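Local coordinates for imelysin (Bacteroides ovatus ATCC 8483, PDB 3OYV), which is an imelysin-like protein of the bacterial outer membrane, named as a peptidase and implicated with its relatives in iron uptake, probably through metal binding, at residues A[112-117]-A[343-348]; A[125-130]-A[282-287]. All coordinates share one frame; numbering follows the deposited sequence. Where two conformers were deposited one is given.

Interaction 1 of 2, residues A[112-117]-A[343-348]; sequences AVESWY and GFHTLE
S115 and Y117, in the loop between helices 106-111 and 121-137, meet H345 and E348 of helix 343-351. The E348 carboxylate points into the loop, its OE2 3.3 Å from S115 CA, while its OE1 lies 3.5 Å from Y117 CD2. The Y117 ring turns its edge to the helix backbone, with CE2 3.5 Å from H345 O. S115 OG comes in at the imidazole edge, 3.2 Å from H345 CE1, and is hydrogen-bonded to D124 OD2. No direct hydrogen bond spans the two segments; water 1 does so instead, accepting a weak one from S115 N and donating to E348 OE1 at 2.8 Å. The water rests over one face of the Y117 ring, toward its rim.

Within the helix, H345 and E348 position each other. H345 ND1 donates to E348 OE1 at 2.8 Å, almost straight (173°) and in the imidazole plane, reaching the syn side of the carboxylate but 32° out of its plane. OE1 is thus gripped by imidazole and water together, and S118 OG holds OE2. With CG anti to the backbone N (chi1 -169°), the extended E348 chain reaches the loop. An alanine in place of E348 would probably leave H345 ND1, water 1 and S118 without their shared mate and the imidazole freer to turn. On the loop side, a type II turn from V113 to W116 presents S115, and Q309 holds the Y117 hydroxyl. H345 NE2 is hydrogen-bonded to an unidentified ligand, which may mark a pocket. G343 to E348 fits the GxHxxE motif of imelysin-like proteins, associated with metal binding in relatives.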
loop_
_atom_site.group_PDB
_atom_site.type_symbol
_atom_site.label_atom_id
_atom_site.label_comp_id
_atom_site.label_asym_id
_atom_site.label_seq_id
_atom_site.Cartn_x
_atom_site.Cartn_y
_atom_site.Cartn_z
ATOM N N ALA A 112 -17.116 -4.284 1.333
ATOM C CA ALA A 112 -15.961 -4.770 0.579
ATOM C C ALA A 112 -14.910 -3.691 0.295
ATOM O O ALA A 112 -13.858 -4.011 -0.227
ATOM C CB ALA A 112 -16.428 -5.391 -0.757
ATOM N N VAL A 113 -15.254 -2.426 0.543
ATOM C CA VAL A 113 -14.398 -1.302 0.141
ATOM C C VAL A 113 -13.144 -1.178 1.033
ATOM O O VAL A 113 -13.232 -0.809 2.212
ATOM C CB VAL A 113 -15.195 0.009 0.152
ATOM C CG1 VAL A 113 -14.296 1.236 -0.160
ATOM C CG2 VAL A 113 -16.355 -0.053 -0.888
ATOM N N GLU A 114 -11.974 -1.423 0.449
ATOM C CA GLU A 114 -10.710 -1.292 1.154
ATOM C C GLU A 114 -10.487 0.147 1.615
ATOM O O GLU A 114 -10.569 1.080 0.825
ATOM C CB GLU A 114 -9.561 -1.720 0.229
ATOM C CG GLU A 114 -8.153 -1.356 0.743
ATOM C CD GLU A 114 -7.066 -1.513 -0.317
ATOM O OE1 GLU A 114 -7.083 -2.531 -1.033
ATOM O OE2 GLU A 114 -6.179 -0.620 -0.430
ATOM N N SER A 115 -10.202 0.325 2.896
ATOM C CA SER A 115 -9.957 1.616 3.557
ATOM C C SER A 115 -11.245 2.421 3.826
ATOM O O SER A 115 -11.195 3.626 4.111
ATOM C CB SER A 115 -8.910 2.477 2.856
ATOM O OG SER A 115 -7.628 1.895 2.929
ATOM N N TRP A 116 -12.417 1.768 3.836
ATOM C CA TRP A 116 -13.628 2.508 4.135
ATOM C C TRP A 116 -13.752 2.915 5.594
ATOM O O TRP A 116 -14.425 3.883 5.896
ATOM C CB TRP A 116 -14.872 1.742 3.705
ATOM C CG TRP A 116 -15.414 0.672 4.660
ATOM C CD1 TRP A 116 -15.147 -0.665 4.630
ATOM C CD2 TRP A 116 -16.310 0.866 5.766
ATOM N NE1 TRP A 116 -15.829 -1.320 5.628
ATOM C CE2 TRP A 116 -16.566 -0.407 6.320
ATOM C CE3 TRP A 116 -16.948 1.979 6.308
ATOM C CZ2 TRP A 116 -17.397 -0.584 7.437
ATOM C CZ3 TRP A 116 -17.803 1.801 7.393
ATOM C CH2 TRP A 116 -18.021 0.527 7.933
ATOM N N TYR A 117 -13.115 2.177 6.519
ATOM C CA TYR A 117 -13.347 2.462 7.911
ATOM C C TYR A 117 -12.979 3.903 8.209
ATOM O O TYR A 117 -13.601 4.554 9.044
ATOM C CB TYR A 117 -12.531 1.588 8.843
ATOM C CG TYR A 117 -12.623 0.101 8.712
ATOM C CD1 TYR A 117 -13.833 -0.555 8.509
ATOM C CD2 TYR A 117 -11.496 -0.677 8.803
ATOM C CE1 TYR A 117 -13.880 -1.928 8.436
ATOM C CE2 TYR A 117 -11.537 -2.056 8.762
ATOM C CZ TYR A 117 -12.738 -2.682 8.556
ATOM O OH TYR A 117 -12.748 -4.061 8.490
ATOM N N GLY A 343 -2.201 -6.395 10.344
ATOM C CA GLY A 343 -1.916 -5.450 9.298
ATOM C C GLY A 343 -2.581 -4.113 9.456
ATOM O O GLY A 343 -3.357 -3.861 10.390
ATOM N N PHE A 344 -2.312 -3.254 8.465
ATOM C CA PHE A 344 -2.820 -1.899 8.496
ATOM C C PHE A 344 -4.340 -1.812 8.690
ATOM O O PHE A 344 -4.833 -0.923 9.369
ATOM C CB PHE A 344 -2.453 -1.162 7.221
ATOM C CG PHE A 344 -1.050 -0.594 7.188
ATOM C CD1 PHE A 344 -0.725 0.451 8.037
ATOM C CD2 PHE A 344 -0.097 -1.056 6.274
ATOM C CE1 PHE A 344 0.496 1.029 7.971
ATOM C CE2 PHE A 344 1.155 -0.464 6.205
ATOM C CZ PHE A 344 1.464 0.567 7.091
ATOM N N HIS A 345 -5.095 -2.695 8.021
ATOM C CA HIS A 345 -6.524 -2.574 8.079
ATOM C C HIS A 345 -7.132 -3.066 9.400
ATOM O O HIS A 345 -8.192 -2.626 9.786
ATOM C CB HIS A 345 -7.176 -3.199 6.866
ATOM C CG HIS A 345 -6.793 -2.501 5.606
ATOM N ND1 HIS A 345 -7.119 -1.179 5.360
ATOM C CD2 HIS A 345 -6.106 -2.935 4.532
ATOM C CE1 HIS A 345 -6.637 -0.835 4.176
ATOM N NE2 HIS A 345 -5.998 -1.876 3.667
ATOM N N THR A 346 -6.450 -3.964 10.084
ATOM C CA THR A 346 -6.861 -4.337 11.445
ATOM C C THR A 346 -6.641 -3.173 12.393
ATOM O O THR A 346 -7.511 -2.855 13.189
ATOM C CB THR A 346 -6.160 -5.624 11.940
ATOM O OG1 THR A 346 -6.581 -6.707 11.117
ATOM C CG2 THR A 346 -6.583 -5.906 13.373
ATOM N N LEU A 347 -5.489 -2.511 12.295
ATOM C CA LEU A 347 -5.309 -1.309 13.108
ATOM C C LEU A 347 -6.315 -0.245 12.752
ATOM O O LEU A 347 -6.828 0.423 13.628
ATOM C CB LEU A 347 -3.896 -0.817 12.968
ATOM C CG LEU A 347 -3.412 0.150 14.015
ATOM C CD1 LEU A 347 -3.750 -0.278 15.446
ATOM C CD2 LEU A 347 -1.862 0.309 13.814
ATOM N N GLU A 348 -6.590 -0.114 11.458
ATOM C CA GLU A 348 -7.617 0.825 11.022
ATOM C C GLU A 348 -8.974 0.553 11.705
ATOM O O GLU A 348 -9.647 1.472 12.192
ATOM C CB GLU A 348 -7.758 0.751 9.482
ATOM C CG GLU A 348 -8.589 1.853 8.843
ATOM C CD GLU A 348 -8.986 1.509 7.405
ATOM O OE1 GLU A 348 -8.726 0.381 6.960
ATOM O OE2 GLU A 348 -9.613 2.377 6.769
HETATM O O HOH W 1 -10.908 -0.580 5.510
#

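Interaction 2 of 2, residues A[125-130]-A[282-287]; sequences YTNNIY and WEKSEA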
loop_
_atom_site.group_PDB
_atom_site.type_symbol
_atom_site.label_atom_id
_atom_site.label_comp_id
_atom_site.label_asym_id
_atom_site.label_seq_id
_atom_site.Cartn_x
_atom_site.Cartn_y
_atom_site.Cartn_z
ATOM N N TYR A 125 -6.240 4.760 -3.015
ATOM C CA TYR A 125 -6.104 4.262 -4.383
ATOM C C TYR A 125 -5.371 5.282 -5.253
ATOM O O TYR A 125 -4.619 4.903 -6.156
ATOM C CB TYR A 125 -7.452 3.888 -5.013
ATOM C CG TYR A 125 -8.376 3.000 -4.183
ATOM C CD1 TYR A 125 -7.919 2.240 -3.093
ATOM C CD2 TYR A 125 -9.729 2.950 -4.496
ATOM C CE1 TYR A 125 -8.804 1.499 -2.318
ATOM C CE2 TYR A 125 -10.604 2.211 -3.740
ATOM C CZ TYR A 125 -10.147 1.476 -2.654
ATOM O OH TYR A 125 -11.091 0.789 -1.898
ATOM N N THR A 126 -5.589 6.565 -4.971
ATOM C CA THR A 126 -4.874 7.635 -5.659
ATOM C C THR A 126 -3.373 7.537 -5.369
ATOM O O THR A 126 -2.544 7.644 -6.285
ATOM C CB THR A 126 -5.414 9.013 -5.271
ATOM O OG1 THR A 126 -6.803 9.077 -5.554
ATOM C CG2 THR A 126 -4.727 10.140 -6.028
ATOM N N ASN A 127 -3.017 7.304 -4.097
ATOM C CA ASN A 127 -1.603 7.086 -3.746
ATOM C C ASN A 127 -1.005 5.900 -4.460
ATOM O O ASN A 127 0.155 5.928 -4.857
ATOM C CB ASN A 127 -1.442 6.927 -2.231
ATOM C CG ASN A 127 -1.492 8.243 -1.490
ATOM O OD1 ASN A 127 -1.308 9.315 -2.074
ATOM N ND2 ASN A 127 -1.761 8.176 -0.185
ATOM N N ASN A 128 -1.803 4.856 -4.668
ATOM C CA ASN A 128 -1.336 3.722 -5.441
ATOM C C ASN A 128 -0.960 4.151 -6.881
ATOM O O ASN A 128 0.018 3.682 -7.458
ATOM C CB ASN A 128 -2.376 2.595 -5.542
ATOM C CG ASN A 128 -2.789 1.954 -4.200
ATOM O OD1 ASN A 128 -3.867 1.362 -4.159
ATOM N ND2 ASN A 128 -1.981 2.057 -3.141
ATOM N N ILE A 129 -1.762 5.037 -7.457
ATOM C CA ILE A 129 -1.451 5.550 -8.799
ATOM C C ILE A 129 -0.193 6.444 -8.749
ATOM O O ILE A 129 0.644 6.396 -9.651
ATOM C CB ILE A 129 -2.650 6.272 -9.436
ATOM C CG1 ILE A 129 -3.871 5.336 -9.553
ATOM C CG2 ILE A 129 -2.249 6.844 -10.791
ATOM C CD1 ILE A 129 -3.639 4.046 -10.266
ATOM N N TYR A 130 -0.047 7.238 -7.686
ATOM C CA TYR A 130 1.178 8.011 -7.533
ATOM C C TYR A 130 2.410 7.146 -7.379
ATOM O O TYR A 130 3.487 7.585 -7.740
ATOM C CB TYR A 130 1.064 9.009 -6.383
ATOM C CG TYR A 130 0.120 10.147 -6.670
ATOM C CD1 TYR A 130 0.042 10.695 -7.945
ATOM C CD2 TYR A 130 -0.684 10.686 -5.674
ATOM C CE1 TYR A 130 -0.815 11.742 -8.227
ATOM C CE2 TYR A 130 -1.549 11.752 -5.949
ATOM C CZ TYR A 130 -1.593 12.256 -7.225
ATOM O OH TYR A 130 -2.445 13.304 -7.506
ATOM N N TRP A 282 3.361 3.431 2.431
ATOM C CA TRP A 282 2.879 2.098 2.061
ATOM C C TRP A 282 2.107 2.134 0.736
ATOM O O TRP A 282 2.399 1.415 -0.214
ATOM C CB TRP A 282 1.964 1.488 3.134
ATOM C CG TRP A 282 1.412 0.193 2.629
ATOM C CD1 TRP A 282 0.162 -0.018 2.144
ATOM C CD2 TRP A 282 2.129 -1.042 2.480
ATOM N NE1 TRP A 282 0.050 -1.309 1.704
ATOM C CE2 TRP A 282 1.244 -1.961 1.876
ATOM C CE3 TRP A 282 3.431 -1.451 2.740
ATOM C CZ2 TRP A 282 1.615 -3.272 1.596
ATOM C CZ3 TRP A 282 3.785 -2.762 2.481
ATOM C CH2 TRP A 282 2.891 -3.646 1.891
ATOM N N GLU A 283 1.151 3.055 0.670
ATOM C CA GLU A 283 0.280 3.136 -0.510
ATOM C C GLU A 283 1.105 3.562 -1.736
ATOM O O GLU A 283 0.872 3.080 -2.861
ATOM C CB GLU A 283 -0.872 4.087 -0.195
ATOM C CG GLU A 283 -1.791 3.587 0.883
ATOM C CD GLU A 283 -2.707 4.616 1.514
ATOM O OE1 GLU A 283 -2.462 5.835 1.372
ATOM O OE2 GLU A 283 -3.623 4.143 2.251
ATOM N N LYS A 284 2.077 4.446 -1.510
ATOM C CA LYS A 284 2.968 4.879 -2.585
ATOM C C LYS A 284 4.058 3.872 -2.927
ATOM O O LYS A 284 4.892 4.119 -3.812
ATOM C CB LYS A 284 3.564 6.232 -2.248
ATOM C CG LYS A 284 2.518 7.331 -2.236
ATOM C CD LYS A 284 3.168 8.654 -1.999
ATOM C CE LYS A 284 2.253 9.828 -2.260
ATOM N NZ LYS A 284 2.968 11.119 -2.022
ATOM N N SER A 285 4.043 2.696 -2.285
ATOM C CA SER A 285 4.939 1.604 -2.631
ATOM C C SER A 285 4.253 0.542 -3.444
ATOM O O SER A 285 4.923 -0.396 -3.845
ATOM C CB SER A 285 5.542 0.952 -1.371
ATOM O OG SER A 285 4.683 0.006 -0.764
ATOM N N GLU A 286 2.951 0.642 -3.701
ATOM C CA GLU A 286 2.237 -0.505 -4.269
ATOM C C GLU A 286 2.458 -0.746 -5.759
ATOM O O GLU A 286 2.020 -1.764 -6.258
ATOM C CB GLU A 286 0.757 -0.493 -3.907
ATOM C CG GLU A 286 0.497 -0.610 -2.408
ATOM C CD GLU A 286 -0.980 -0.678 -2.029
ATOM O OE1 GLU A 286 -1.806 -1.252 -2.789
ATOM O OE2 GLU A 286 -1.322 -0.155 -0.969
ATOM N N ALA A 287 3.180 0.144 -6.456
ATOM C CA ALA A 287 3.668 -0.147 -7.810
ATOM C C ALA A 287 4.924 -1.012 -7.827
ATOM O O ALA A 287 5.363 -1.416 -8.895
ATOM C CB ALA A 287 3.888 1.146 -8.624
#
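N127 and N128, neighbours on helix 121-137, send hydrogen bonds to two different acceptors of E283. N127 ND2 reaches the side chain, meeting OE1 of E283 at 2.9 Å nearly head-on to the C-O bond, with that oxygen in the amide plane. N128 ND2 takes the backbone oxygen, E283 O, at 3.0 Å, from 22° off the carbonyl plane. The same oxygen receives a C-H...O contact from N128 CA at 3.5 Å, so one residue approaches it by two routes. E283 O stands where helix 265-283 ends and a type I turn runs to E286; side-chain amides of one helix therefore clasp the terminus of another, within a largely helical fold.

Charged groups hold the remaining polar atoms. The second oxygen of E283, OE2, forms a salt bridge with R279 and a hydrogen bond with H120, while K93 links N128 OD1 to E286 OE1. With K93 at OD1 and E283 O at ND2, the N128 amide is probably fixed in its rotation.

Van der Waals contact is modest. CB of N127 lies 3.5 Å from CB of E283, and K284 stretches its extended chain past N127, with CE 3.6 Å from N127 OD1. Beyond CE, K284 NZ forms a salt bridge with E280.

Two contacts of one helical protein show how chemistry follows place. Interaction 1 is wholly buried, yet it joins a loop to a helix through water and close approaches; interaction 2, partly buried although closer to the centre of the chain, pairs a helix with a helix end through direct amide bonds. Their centres are about 15 Å apart, and the two meet where F344 packs on W282 and where the hydroxyl of Y125 makes a weak hydrogen bond with E114 O. Shared residues also connect them: R279 of helix 265-283 touches H345 and pairs with E283, while K93 of helix 71-102 bonds E114 of interaction 1 and both N128 and E286 of interaction 2.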